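Local coordinates for HTH-type transcriptional regulator ascG (Escherichia coli, PDB 3BRQ), which represses transcription of the cryptic asc operon as a sequence-specific DNA-binding regulator of the LacI family, at the interface of chains A and B. Sequence-based numbering; all coordinates share one arbitrary frame. Chains: chain A/B, HTH-type transcriptional regulator ascG.

The interface of chains A and B. Residues chain A 40-41, 44, 48, 54; chain B 28, 58, 60.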
# COMPACT_ATOMS: atom_id res chain seq x y z
N LEU A 40 -0.09 -0.78 -8.66
CA LEU A 40 -1.19 -1.67 -8.98
C LEU A 40 -2.50 -0.90 -9.11
O LEU A 40 -3.21 -1.05 -10.09
CB LEU A 40 -1.33 -2.80 -7.97
CG LEU A 40 -1.32 -4.05 -8.84
CD1 LEU A 40 -0.42 -5.10 -8.25
CD2 LEU A 40 -2.72 -4.57 -9.15
N PHE A 41 -2.77 -0.01 -8.16
CA PHE A 41 -3.98 0.78 -8.23
C PHE A 41 -4.05 1.57 -9.54
O PHE A 41 -5.06 1.50 -10.25
CB PHE A 41 -4.09 1.74 -7.02
CG PHE A 41 -5.30 2.63 -7.09
CD1 PHE A 41 -6.58 2.11 -6.85
CD2 PHE A 41 -5.18 3.98 -7.45
CE1 PHE A 41 -7.73 2.95 -6.94
CE2 PHE A 41 -6.26 4.81 -7.58
CZ PHE A 41 -7.57 4.31 -7.27
N ALA A 44 -4.06 -0.46 -13.03
CA ALA A 44 -5.41 -0.99 -13.21
C ALA A 44 -6.39 0.11 -13.56
O ALA A 44 -7.16 -0.02 -14.52
CB ALA A 44 -5.89 -1.79 -11.95
N GLU A 48 -8.41 0.50 -17.16
CA GLU A 48 -9.91 0.55 -17.23
C GLU A 48 -10.41 1.83 -17.91
O GLU A 48 -11.33 1.79 -18.66
CB GLU A 48 -10.47 0.50 -15.82
CG GLU A 48 -10.07 -0.76 -15.12
CD GLU A 48 -10.55 -0.81 -13.72
OE1 GLU A 48 -11.65 -0.29 -13.48
OE2 GLU A 48 -9.83 -1.38 -12.85
N LEU A 54 -6.19 -5.49 -17.33
CA LEU A 54 -4.86 -5.75 -16.75
C LEU A 54 -4.75 -7.18 -16.17
O LEU A 54 -5.66 -7.68 -15.45
CB LEU A 54 -4.47 -4.68 -15.72
CG LEU A 54 -3.01 -4.61 -15.20
CD1 LEU A 54 -2.05 -4.24 -16.33
CD2 LEU A 54 -2.86 -3.60 -14.10
N ASN B 28 -10.36 -3.09 -8.03
CA ASN B 28 -9.50 -1.92 -8.10
C ASN B 28 -10.00 -0.80 -7.15
O ASN B 28 -10.52 0.24 -7.57
CB ASN B 28 -9.44 -1.43 -9.56
CG ASN B 28 -8.48 -0.26 -9.75
OD1 ASN B 28 -7.37 -0.28 -9.28
ND2 ASN B 28 -8.94 0.78 -10.43
N ASP B 58 -7.37 -7.84 -12.80
CA ASP B 58 -8.10 -6.69 -12.29
C ASP B 58 -9.62 -7.06 -12.27
O ASP B 58 -10.22 -7.30 -13.29
CB ASP B 58 -7.88 -5.54 -13.26
CG ASP B 58 -8.48 -4.24 -12.78
OD1 ASP B 58 -8.96 -4.20 -11.62
OD2 ASP B 58 -8.46 -3.27 -13.62
N LYS B 60 -11.63 -4.85 -11.47
CA LYS B 60 -12.15 -3.51 -11.85
C LYS B 60 -13.02 -2.92 -10.78
O LYS B 60 -12.58 -2.81 -9.65
CB LYS B 60 -12.84 -3.51 -13.23
CG LYS B 60 -12.02 -4.11 -14.32
CD LYS B 60 -12.70 -4.12 -15.67
CE LYS B 60 -11.72 -4.78 -16.69
NZ LYS B 60 -12.30 -4.89 -18.08
O HOH W 1 -8.50 -3.98 -16.03
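A:Glu48 and B:Asp58 bring their carboxylates together from opposite directions, with 2.5 Å between A:Glu48 OE2 and B:Asp58 OD2 and the two planes turned 44° apart. Two charged carboxylates would repel at this range, so a proton shared between these oxygens is a likely explanation, although hydrogens are not seen. A:Glu48 gets there on a chain extended beyond CG, and its OE1 rests against the aliphatic start of B:Lys60, 3.4 Å from B:Lys60 CB. The terminal amine stays away: B:Lys60 NZ lies 6.5 Å from A:Glu48 OE1, too far for a salt bridge.

The methyl of A:Ala44 packs against two polar side chains of chain B, its CB 3.4 Å from both B:Asp58 OD2 and B:Asn28 OD1. B:Asn28 crosses A:Phe41 at about a right angle, ring and amide planes 28° apart, with A:Phe41 CD1 3.5 Å from B:Asn28 OD1. As modelled, B:Asn28 OD1 faces A:Phe41 O at 3.1 Å, a meeting of two acceptors; exchanging the amide O and N would give a plausible hydrogen bond but take the nitrogen away from A:Glu48 OE2, so the assignment is doubtful.

Backbone and water position B:Asp58. Its N donates almost straight (173° at H) to A:Leu54 O at 3.2 Å, while water 1 links its OD2 to A:Leu54 N. Within chain B, the backbone N of B:Lys60 reaches B:Asp58 OD1 from above the carboxylate plane at 2.8 Å, which probably helps limit the acid's rotation.

Helix 36-49 and strand 53-57 of chain A thus meet the loop at B:Asn28 and strand 53-60 of chain B. The patch has a two-fold twin, in keeping with the dimers typical of LacI-family repressors.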